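Local coordinates for iron-regulated ABC transporter siderophore-binding protein SirA (Staphylococcus aureus subsp. aureus, PDB 3MWF) that binds the iron-loaded siderophore staphyloferrin B as the substrate-binding protein of an ABC transporter, probably handing it on for uptake into the cell, at residues A[163-175]-A[237-251]. Numbering follows the deposited sequence.
Sequences ASVVNFRADHTRI and LVKKTESEWTSSKEW. With SE8 (5-[(2-{[(3S)-5-{[(2S)-2-amino-2-carboxyethyl]amino}-3-carboxy-3-hydroxy-5-oxopentanoyl]amino}ethyl)amino]-2,5-dioxopentanoic acid), chain C.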
ATOM      1  N   ALA A 163      12.432  -4.780 -11.883  1.00 12.18           N
ATOM      2  CA  ALA A 163      12.494  -4.569 -10.427  1.00 12.08           C
ATOM      3  C   ALA A 163      11.762  -5.710  -9.734  1.00 12.19           C
ATOM      4  O   ALA A 163      10.856  -6.319 -10.313  1.00 12.98           O
ATOM      5  CB  ALA A 163      11.825  -3.221 -10.050  1.00 12.47           C
ATOM      6  N   SER A 164      12.181  -6.013  -8.511  1.00 12.25           N
ATOM      7  CA  SER A 164      11.314  -6.829  -7.618  1.00 11.67           C
ATOM      8  C   SER A 164      11.370  -6.214  -6.235  1.00 11.80           C
ATOM      9  O   SER A 164      12.356  -5.567  -5.885  1.00 11.89           O
ATOM     10  CB  SER A 164      11.727  -8.296  -7.586  1.00 11.27           C
ATOM     11  OG  SER A 164      13.013  -8.497  -7.011  1.00 14.35           O
ATOM     12  N   VAL A 165      10.291  -6.412  -5.484  1.00 11.73           N
ATOM     13  CA  VAL A 165      10.178  -5.937  -4.113  1.00 11.21           C
ATOM     14  C   VAL A 165      10.069  -7.196  -3.255  1.00 11.29           C
ATOM     15  O   VAL A 165       9.082  -7.953  -3.342  1.00 11.49           O
ATOM     16  CB  VAL A 165       8.922  -5.041  -3.947  1.00 10.44           C
ATOM     17  CG1 VAL A 165       8.786  -4.591  -2.466  1.00 11.01           C
ATOM     18  CG2 VAL A 165       9.041  -3.827  -4.881  1.00 13.62           C
ATOM     19  N   VAL A 166      11.113  -7.452  -2.481  1.00 10.84           N
ATOM     20  CA  VAL A 166      11.226  -8.692  -1.685  1.00 11.29           C
ATOM     21  C   VAL A 166      11.031  -8.309  -0.234  1.00 11.16           C
ATOM     22  O   VAL A 166      11.712  -7.389   0.263  1.00 11.81           O
ATOM     23  CB  VAL A 166      12.607  -9.342  -1.878  1.00 12.02           C
ATOM     24  CG1 VAL A 166      12.807 -10.534  -0.943  1.00 11.85           C
ATOM     25  CG2 VAL A 166      12.781  -9.776  -3.379  1.00 12.35           C
ATOM     26  N   ASN A 167      10.120  -9.020   0.425  1.00 10.96           N
ATOM     27  CA  ASN A 167       9.763  -8.733   1.833  1.00 11.35           C
ATOM     28  C   ASN A 167      10.085  -9.934   2.687  1.00 11.58           C
ATOM     29  O   ASN A 167       9.478 -11.022   2.547  1.00 12.00           O
ATOM     30  CB  ASN A 167       8.266  -8.376   1.874  1.00 10.57           C
ATOM     31  CG  ASN A 167       7.609  -8.508   3.261  1.00 12.86           C
ATOM     32  OD1 ASN A 167       6.477  -8.996   3.344  1.00 14.17           O
ATOM     33  ND2 ASN A 167       8.294  -8.080   4.335  1.00 12.81           N
ATOM     34  N   PHE A 168      11.057  -9.762   3.588  1.00 12.50           N
ATOM     35  CA  PHE A 168      11.358 -10.833   4.531  1.00 12.23           C
ATOM     36  C   PHE A 168      10.400 -10.740   5.718  1.00 12.49           C
ATOM     37  O   PHE A 168      10.235  -9.650   6.301  1.00 14.45           O
ATOM     38  CB  PHE A 168      12.811 -10.764   4.991  1.00 12.48           C
ATOM     39  CG  PHE A 168      13.775 -10.990   3.868  1.00 12.82           C
ATOM     40  CD1 PHE A 168      13.760 -12.208   3.201  1.00 14.57           C
ATOM     41  CD2 PHE A 168      14.637  -9.987   3.451  1.00 14.38           C
ATOM     42  CE1 PHE A 168      14.610 -12.448   2.139  1.00 14.74           C
ATOM     43  CE2 PHE A 168      15.528 -10.225   2.375  1.00 15.79           C
ATOM     44  CZ  PHE A 168      15.495 -11.460   1.713  1.00 15.76           C
ATOM     45  N   ARG A 169       9.747 -11.860   6.028  1.00 11.67           N
ATOM     46  CA  ARG A 169       8.800 -11.917   7.169  1.00 12.76           C
ATOM     47  C   ARG A 169       9.376 -12.858   8.207  1.00 13.78           C
ATOM     48  O   ARG A 169      10.491 -13.343   8.052  1.00 14.58           O
ATOM     49  CB  ARG A 169       7.432 -12.399   6.711  1.00 12.75           C
ATOM     50  CG  ARG A 169       6.777 -11.479   5.663  1.00 14.98           C
ATOM     51  CD  ARG A 169       5.274 -11.234   5.992  1.00 19.63           C
ATOM     52  NE  ARG A 169       4.895  -9.963   5.400  1.00 23.01           N
ATOM     53  CZ  ARG A 169       4.022  -9.113   5.882  1.00 18.43           C
ATOM     54  NH1 ARG A 169       3.357  -9.336   7.042  1.00 12.65           N
ATOM     55  NH2 ARG A 169       3.826  -8.015   5.192  1.00 21.88           N
ATOM     56  N   ALA A 170       8.628 -13.122   9.270  1.00 14.65           N
ATOM     57  CA  ALA A 170       9.157 -13.942  10.366  1.00 15.19           C
ATOM     58  C   ALA A 170       9.374 -15.421   9.991  1.00 16.25           C
ATOM     59  O   ALA A 170      10.269 -16.090  10.544  1.00 17.44           O
ATOM     60  CB  ALA A 170       8.200 -13.832  11.606  1.00 15.99           C
ATOM     61  N   ASP A 171       8.546 -15.939   9.080  1.00 16.02           N
ATOM     62  CA  ASP A 171       8.515 -17.388   8.796  1.00 17.42           C
ATOM     63  C   ASP A 171       8.366 -17.686   7.298  1.00 16.84           C
ATOM     64  O   ASP A 171       8.092 -18.828   6.911  1.00 17.91           O
ATOM     65  CB  ASP A 171       7.375 -18.063   9.581  1.00 18.18           C
ATOM     66  CG  ASP A 171       5.996 -17.462   9.257  1.00 21.64           C
ATOM     67  OD1 ASP A 171       5.885 -16.578   8.355  1.00 23.39           O
ATOM     68  OD2 ASP A 171       5.007 -17.853   9.926  1.00 25.84           O
ATOM     69  N   HIS A 172       8.539 -16.659   6.460  1.00 16.17           N
ATOM     70  CA  HIS A 172       8.475 -16.822   5.001  1.00 14.90           C
ATOM     71  C   HIS A 172       8.954 -15.548   4.335  1.00 13.90           C
ATOM     72  O   HIS A 172       9.295 -14.584   5.016  1.00 14.40           O
ATOM     73  CB  HIS A 172       7.053 -17.216   4.506  1.00 14.85           C
ATOM     74  CG  HIS A 172       6.030 -16.113   4.568  1.00 16.05           C
ATOM     75  ND1 HIS A 172       5.440 -15.710   5.749  1.00 18.08           N
ATOM     76  CD2 HIS A 172       5.464 -15.358   3.588  1.00 16.63           C
ATOM     77  CE1 HIS A 172       4.566 -14.747   5.501  1.00 19.67           C
ATOM     78  NE2 HIS A 172       4.555 -14.518   4.195  1.00 17.45           N
ATOM     79  N   THR A 173       8.970 -15.541   3.005  1.00 13.29           N
ATOM     80  CA  THR A 173       9.393 -14.380   2.270  1.00 13.51           C
ATOM     81  C   THR A 173       8.318 -14.089   1.224  1.00 13.43           C
ATOM     82  O   THR A 173       7.685 -15.015   0.728  1.00 15.68           O
ATOM     83  CB  THR A 173      10.762 -14.616   1.606  1.00 13.87           C
ATOM     84  OG1 THR A 173      11.754 -14.806   2.633  1.00 14.67           O
ATOM     85  CG2 THR A 173      11.174 -13.438   0.720  1.00 13.46           C
ATOM     86  N   ARG A 174       8.074 -12.822   0.940  1.00 11.97           N
ATOM     87  CA  ARG A 174       7.099 -12.454  -0.092  1.00 11.42           C
ATOM     88  C   ARG A 174       7.716 -11.669  -1.241  1.00 11.88           C
ATOM     89  O   ARG A 174       8.721 -10.997  -1.067  1.00 11.78           O
ATOM     90  CB  ARG A 174       5.989 -11.597   0.524  1.00 11.73           C
ATOM     91  CG  ARG A 174       5.079 -12.414   1.484  1.00 12.31           C
ATOM     92  CD  ARG A 174       4.112 -11.450   2.136  1.00 11.89           C
ATOM     93  NE  ARG A 174       3.261 -12.164   3.103  1.00 11.97           N
ATOM     94  CZ  ARG A 174       2.123 -11.650   3.568  1.00 13.42           C
ATOM     95  NH1 ARG A 174       1.763 -10.413   3.212  1.00 11.06           N
ATOM     96  NH2 ARG A 174       1.380 -12.352   4.441  1.00 15.99           N
ATOM     97  N   ILE A 175       7.100 -11.749  -2.416  1.00 10.38           N
ATOM     98  CA  ILE A 175       7.429 -10.764  -3.467  1.00 10.77           C
ATOM     99  C   ILE A 175       6.180  -9.943  -3.685  1.00 11.07           C
ATOM    100  O   ILE A 175       5.118 -10.511  -3.961  1.00 11.44           O
ATOM    101  CB  ILE A 175       7.810 -11.451  -4.820  1.00 10.62           C
ATOM    102  CG1 ILE A 175       8.967 -12.418  -4.589  1.00 11.81           C
ATOM    103  CG2 ILE A 175       8.104 -10.357  -5.880  1.00  9.31           C
ATOM    104  CD1 ILE A 175       9.278 -13.333  -5.871  1.00 12.14           C
ATOM    105  N   LEU A 237      12.824 -12.395  14.341  1.00 19.27           N
ATOM    106  CA  LEU A 237      12.661 -13.482  13.378  1.00 18.78           C
ATOM    107  C   LEU A 237      12.745 -12.974  11.946  1.00 18.12           C
ATOM    108  O   LEU A 237      13.241 -13.699  11.073  1.00 18.15           O
ATOM    109  CB  LEU A 237      11.378 -14.259  13.602  1.00 18.30           C
ATOM    110  CG  LEU A 237      11.310 -14.991  14.959  1.00 21.07           C
ATOM    111  CD1 LEU A 237       9.988 -15.749  15.038  1.00 23.78           C
ATOM    112  CD2 LEU A 237      12.476 -15.948  15.177  1.00 25.12           C
ATOM    113  N   VAL A 238      12.281 -11.744  11.709  1.00 17.69           N
ATOM    114  CA  VAL A 238      12.433 -11.139  10.364  1.00 17.10           C
ATOM    115  C   VAL A 238      13.915 -11.036   9.956  1.00 17.42           C
ATOM    116  O   VAL A 238      14.291 -11.352   8.829  1.00 16.75           O
ATOM    117  CB  VAL A 238      11.768  -9.765  10.280  1.00 17.66           C
ATOM    118  CG1 VAL A 238      12.241  -8.991   9.069  1.00 17.26           C
ATOM    119  CG2 VAL A 238      10.281  -9.952  10.223  1.00 17.72           C
ATOM    120  N   LYS A 239      14.759 -10.594  10.887  1.00 17.42           N
ATOM    121  CA  LYS A 239      16.192 -10.545  10.620  1.00 19.22           C
ATOM    122  C   LYS A 239      16.810 -11.919  10.383  1.00 18.97           C
ATOM    123  O   LYS A 239      17.726 -12.059   9.559  1.00 18.98           O
ATOM    124  CB  LYS A 239      16.913  -9.820  11.760  1.00 20.75           C
ATOM    125  CG  LYS A 239      16.537  -8.360  11.858  1.00 25.20           C
ATOM    126  CD  LYS A 239      17.473  -7.503  10.964  1.00 31.45           C
ATOM    127  CE  LYS A 239      17.325  -5.994  11.204  1.00 34.52           C
ATOM    128  NZ  LYS A 239      17.269  -5.645  12.655  1.00 36.76           N
ATOM    129  N   LYS A 240      16.328 -12.926  11.106  1.00 18.77           N
ATOM    130  CA  LYS A 240      16.804 -14.298  10.912  1.00 19.50           C
ATOM    131  C   LYS A 240      16.422 -14.785   9.506  1.00 19.13           C
ATOM    132  O   LYS A 240      17.237 -15.391   8.795  1.00 18.62           O
ATOM    133  CB  LYS A 240      16.208 -15.216  11.963  1.00 20.75           C
ATOM    134  CG  LYS A 240      16.678 -16.631  11.878  1.00 24.99           C
ATOM    135  CD  LYS A 240      16.283 -17.396  13.143  1.00 31.75           C
ATOM    136  CE  LYS A 240      16.391 -18.910  12.924  1.00 35.53           C
ATOM    137  NZ  LYS A 240      15.942 -19.667  14.135  1.00 39.70           N
ATOM    138  N   THR A 241      15.188 -14.499   9.103  1.00 17.17           N
ATOM    139  CA  THR A 241      14.773 -14.863   7.738  1.00 17.18           C
ATOM    140  C   THR A 241      15.672 -14.193   6.687  1.00 16.75           C
ATOM    141  O   THR A 241      16.171 -14.863   5.765  1.00 17.78           O
ATOM    142  CB  THR A 241      13.303 -14.520   7.509  1.00 17.08           C
ATOM    143  OG1 THR A 241      12.511 -15.266   8.442  1.00 17.21           O
ATOM    144  CG2 THR A 241      12.872 -14.883   6.064  1.00 17.02           C
ATOM    145  N   GLU A 242      15.858 -12.884   6.803  1.00 17.41           N
ATOM    146  CA  GLU A 242      16.700 -12.142   5.876  1.00 18.19           C
ATOM    147  C   GLU A 242      18.104 -12.757   5.851  1.00 19.23           C
ATOM    148  O   GLU A 242      18.670 -12.987   4.788  1.00 19.05           O
ATOM    149  CB  GLU A 242      16.775 -10.663   6.291  1.00 18.91           C
ATOM    150  CG  GLU A 242      17.770  -9.855   5.464  1.00 21.81           C
ATOM    151  CD  GLU A 242      18.002  -8.449   6.010  1.00 27.01           C
ATOM    152  OE1 GLU A 242      18.145  -8.276   7.242  1.00 28.17           O
ATOM    153  OE2 GLU A 242      18.049  -7.507   5.203  1.00 31.41           O
ATOM    154  N   SER A 243      18.653 -13.039   7.031  1.00 19.47           N
ATOM    155  CA  SER A 243      19.997 -13.620   7.111  1.00 20.92           C
ATOM    156  C   SER A 243      20.103 -14.944   6.355  1.00 20.26           C
ATOM    157  O   SER A 243      21.025 -15.115   5.550  1.00 21.08           O
ATOM    158  CB  SER A 243      20.408 -13.818   8.569  1.00 20.62           C
ATOM    159  OG  SER A 243      21.701 -14.421   8.609  1.00 26.06           O
ATOM    160  N   GLU A 244      19.156 -15.848   6.595  1.00 19.36           N
ATOM    161  CA  GLU A 244      19.127 -17.174   5.963  1.00 19.82           C
ATOM    162  C   GLU A 244      18.937 -17.100   4.448  1.00 19.06           C
ATOM    163  O   GLU A 244      19.657 -17.779   3.685  1.00 18.85           O
ATOM    164  CB  GLU A 244      18.054 -18.042   6.611  1.00 20.70           C
ATOM    165  CG  GLU A 244      18.498 -18.431   8.033  1.00 25.88           C
ATOM    166  CD  GLU A 244      17.419 -19.034   8.900  1.00 31.18           C
ATOM    167  OE1 GLU A 244      16.229 -19.058   8.508  1.00 35.25           O
ATOM    168  OE2 GLU A 244      17.789 -19.481  10.007  1.00 34.44           O
ATOM    169  N   TRP A 245      17.974 -16.289   4.018  1.00 17.24           N
ATOM    170  CA  TRP A 245      17.684 -16.169   2.584  1.00 17.73           C
ATOM    171  C   TRP A 245      18.801 -15.457   1.821  1.00 18.13           C
ATOM    172  O   TRP A 245      19.172 -15.905   0.727  1.00 19.19           O
ATOM    173  CB  TRP A 245      16.318 -15.510   2.320  1.00 17.43           C
ATOM    174  CG  TRP A 245      15.157 -16.429   2.627  1.00 17.06           C
ATOM    175  CD1 TRP A 245      14.874 -17.019   3.828  1.00 15.88           C
ATOM    176  CD2 TRP A 245      14.138 -16.873   1.711  1.00 15.23           C
ATOM    177  NE1 TRP A 245      13.730 -17.806   3.726  1.00 17.92           N
ATOM    178  CE2 TRP A 245      13.270 -17.743   2.436  1.00 17.76           C
ATOM    179  CE3 TRP A 245      13.872 -16.628   0.347  1.00 16.09           C
ATOM    180  CZ2 TRP A 245      12.140 -18.349   1.854  1.00 14.97           C
ATOM    181  CZ3 TRP A 245      12.750 -17.255  -0.248  1.00 14.78           C
ATOM    182  CH2 TRP A 245      11.900 -18.102   0.524  1.00 15.85           C
ATOM    183  N   THR A 246      19.356 -14.387   2.387  1.00 18.03           N
ATOM    184  CA  THR A 246      20.372 -13.586   1.670  1.00 18.23           C
ATOM    185  C   THR A 246      21.743 -14.282   1.691  1.00 18.72           C
ATOM    186  O   THR A 246      22.623 -13.915   0.912  1.00 19.64           O
ATOM    187  CB  THR A 246      20.496 -12.119   2.144  1.00 18.99           C
ATOM    188  OG1 THR A 246      20.902 -12.075   3.529  1.00 19.88           O
ATOM    189  CG2 THR A 246      19.155 -11.337   1.915  1.00 17.14           C
ATOM    190  N   SER A 247      21.876 -15.298   2.543  1.00 19.91           N
ATOM    191  CA  SER A 247      23.095 -16.117   2.669  1.00 21.22           C
ATOM    192  C   SER A 247      23.129 -17.289   1.682  1.00 21.25           C
ATOM    193  O   SER A 247      24.154 -17.976   1.560  1.00 22.62           O
ATOM    194  CB  SER A 247      23.193 -16.697   4.086  1.00 20.99           C
ATOM    195  OG  SER A 247      23.594 -15.678   4.959  1.00 26.24           O
ATOM    196  N   SER A 248      22.015 -17.527   0.984  1.00 19.84           N
ATOM    197  CA  SER A 248      21.893 -18.689   0.106  1.00 18.96           C
ATOM    198  C   SER A 248      22.617 -18.476  -1.218  1.00 18.34           C
ATOM    199  O   SER A 248      22.767 -17.339  -1.699  1.00 18.80           O
ATOM    200  CB  SER A 248      20.420 -19.023  -0.175  1.00 18.18           C
ATOM    201  OG  SER A 248      19.854 -17.948  -0.891  1.00 16.53           O
ATOM    202  N   LYS A 249      23.037 -19.574  -1.830  1.00 19.19           N
ATOM    203  CA  LYS A 249      23.634 -19.492  -3.177  1.00 19.30           C
ATOM    204  C   LYS A 249      22.650 -18.907  -4.195  1.00 18.59           C
ATOM    205  O   LYS A 249      23.060 -18.206  -5.124  1.00 18.74           O
ATOM    206  CB  LYS A 249      24.155 -20.854  -3.646  1.00 20.54           C
ATOM    207  CG  LYS A 249      23.103 -21.960  -3.759  1.00 25.22           C
ATOM    208  CD  LYS A 249      23.246 -22.822  -5.032  1.00 33.56           C
ATOM    209  CE  LYS A 249      24.543 -23.638  -5.108  1.00 35.98           C
ATOM    210  NZ  LYS A 249      24.651 -24.316  -6.452  1.00 37.24           N
ATOM    211  N   GLU A 250      21.354 -19.186  -3.991  1.00 16.91           N
ATOM    212  CA  GLU A 250      20.317 -18.634  -4.893  1.00 16.52           C
ATOM    213  C   GLU A 250      20.301 -17.112  -4.872  1.00 15.39           C
ATOM    214  O   GLU A 250      20.242 -16.469  -5.912  1.00 15.81           O
ATOM    215  CB  GLU A 250      18.919 -19.183  -4.554  1.00 16.56           C
ATOM    216  CG  GLU A 250      18.716 -20.676  -4.835  1.00 18.23           C
ATOM    217  CD  GLU A 250      19.173 -21.612  -3.708  1.00 23.86           C
ATOM    218  OE1 GLU A 250      19.691 -21.153  -2.653  1.00 23.93           O
ATOM    219  OE2 GLU A 250      18.980 -22.843  -3.870  1.00 27.44           O
ATOM    220  N   TRP A 251      20.384 -16.527  -3.675  1.00 15.06           N
ATOM    221  CA  TRP A 251      20.363 -15.090  -3.574  1.00 15.48           C
ATOM    222  C   TRP A 251      21.608 -14.500  -4.254  1.00 16.04           C
ATOM    223  O   TRP A 251      21.537 -13.508  -4.967  1.00 15.75           O
ATOM    224  CB  TRP A 251      20.295 -14.682  -2.092  1.00 14.94           C
ATOM    225  CG  TRP A 251      20.274 -13.202  -1.875  1.00 16.91           C
ATOM    226  CD1 TRP A 251      21.351 -12.401  -1.604  1.00 17.71           C
ATOM    227  CD2 TRP A 251      19.120 -12.342  -1.864  1.00 15.97           C
ATOM    228  NE1 TRP A 251      20.941 -11.108  -1.436  1.00 18.45           N
ATOM    229  CE2 TRP A 251      19.573 -11.044  -1.586  1.00 17.24           C
ATOM    230  CE3 TRP A 251      17.736 -12.558  -2.046  1.00 17.07           C
ATOM    231  CZ2 TRP A 251      18.708  -9.945  -1.511  1.00 18.18           C
ATOM    232  CZ3 TRP A 251      16.866 -11.464  -1.961  1.00 17.23           C
ATOM    233  CH2 TRP A 251      17.360 -10.170  -1.702  1.00 18.93           C
TER
HETATM  234  C1  SE8 C   1      -2.393  -9.164   8.081  1.00 15.32           C
HETATM  235  C2  SE8 C   1      -0.897  -9.236   8.217  1.00 15.19           C
HETATM  236  C3  SE8 C   1      -0.335  -7.911   8.709  1.00 12.64           C
HETATM  237  N4  SE8 C   1      -0.503  -6.830   7.744  1.00 12.67           N
HETATM  238  C5  SE8 C   1       0.437  -6.515   6.876  1.00 14.42           C
HETATM  239  C6  SE8 C   1       0.077  -5.492   5.827  1.00 12.23           C
HETATM  240  C7  SE8 C   1      -0.643  -6.150   4.650  1.00 13.83           C
HETATM  241  C8  SE8 C   1      -1.133  -5.035   3.708  1.00 12.42           C
HETATM  242  C9  SE8 C   1      -1.680  -5.532   2.371  1.00 12.89           C
HETATM  243  N10 SE8 C   1      -2.342  -6.687   2.358  1.00 12.42           N
HETATM  244  C11 SE8 C   1      -2.896  -7.155   1.108  1.00 16.54           C
HETATM  245  C12 SE8 C   1      -4.407  -7.278   1.195  1.00 22.20           C
HETATM  246  N13 SE8 C   1      -4.950  -8.147   0.160  1.00 28.35           N
HETATM  247  C14 SE8 C   1      -5.000  -9.510   0.251  1.00 30.94           C
HETATM  248  C15 SE8 C   1      -4.876 -10.169   1.592  1.00 31.51           C
HETATM  249  C16 SE8 C   1      -3.385 -10.168   1.823  1.00 27.47           C
HETATM  250  C17 SE8 C   1      -2.943 -10.054   3.249  1.00 23.01           C
HETATM  251  C18 SE8 C   1      -2.062 -11.133   3.668  1.00 22.62           C
HETATM  252  O19 SE8 C   1      -3.090  -9.186   9.129  1.00 14.72           O
HETATM  253  O20 SE8 C   1      -2.881  -9.138   6.933  1.00 13.74           O
HETATM  254  N21 SE8 C   1      -0.315  -9.599   6.910  1.00 13.76           N
HETATM  255  O22 SE8 C   1       1.551  -7.001   6.872  1.00 14.01           O
HETATM  256  C23 SE8 C   1       0.281  -7.133   3.953  1.00 13.21           C
HETATM  257  O24 SE8 C   1       1.191  -6.700   3.204  1.00 13.16           O
HETATM  258  O25 SE8 C   1       0.115  -8.368   4.120  1.00 12.77           O
HETATM  259  O26 SE8 C   1      -1.741  -6.929   5.159  1.00 13.11           O
HETATM  260  O27 SE8 C   1      -1.512  -4.855   1.362  1.00 12.69           O
HETATM  261  O28 SE8 C   1      -5.112 -10.231  -0.724  1.00 37.49           O
HETATM  262  O29 SE8 C   1      -3.178  -9.069   3.955  1.00 16.88           O
HETATM  263  O30 SE8 C   1      -1.282 -10.917   4.590  1.00 16.43           O
HETATM  264  O31 SE8 C   1      -2.080 -12.234   3.061  1.00 27.30           O
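Phe-168 pushes its ring from the strand hairpin into helix 237-246, where one face lies against Glu-242: the CA of Glu-242 stands 3.8 Å from the centroid of the Phe-168 ring, a CH-pi contact over the face, a little off-centre. Val-166 CG1 lies over the opposite face, toward its rim. Farther out, Phe-168 CE1 reaches Trp-245 CB at 3.5 Å, and CZ meets both Thr-246 CG2 and Trp-251 CZ3. The two indole planes are turned 59° and 53° from the phenyl plane; the three rings form an aromatic cluster whose pairs meet obliquely. Trp-251 swings its ring back toward the strand because its CG stands opposite the backbone N (chi1 180°), bringing CZ3 near the plane of the Phe-168 ring; Ser-248, N-cap of the short helix carrying Trp-251, accepts from Trp-251 N on its OG.

Thr-173 lies over the indole face of Trp-245, with CB 3.7 Å from the centroid of the six-membered ring and OG1 3.2 Å above the ring plane. That hydroxyl is buried and has no hydrogen-bonding partner in the model. Near the hairpin turn, Thr-241 OG1 sits 2.8 Å from Arg-169 O, with Leu-237 O and Ala-170 O close by. Ala-170 CB packs on Leu-237 CB, while Val-238 fits against the backbone of residues 168-170.

On the other side of the hairpin, the guanidinium groups of Arg-169 and Arg-174 partly overlap. Arg-169 NH1 and NH2 both donate to O22 of staphyloferrin B; Arg-174 NH1 reaches O25 and NH2 O30. Asn-167 OD1 receives Arg-169 NE in the carbonyl plane; His-172 NE2 accepts from Arg-174 NE, while its ND1 donates to Asp-171 OD1. The hairpin strands thus separate the siderophore pocket from helix 237-246, which packs across the far face of the mixed sheet, beside strand 222-227, whose Lys-227 forms a salt bridge with Glu-242.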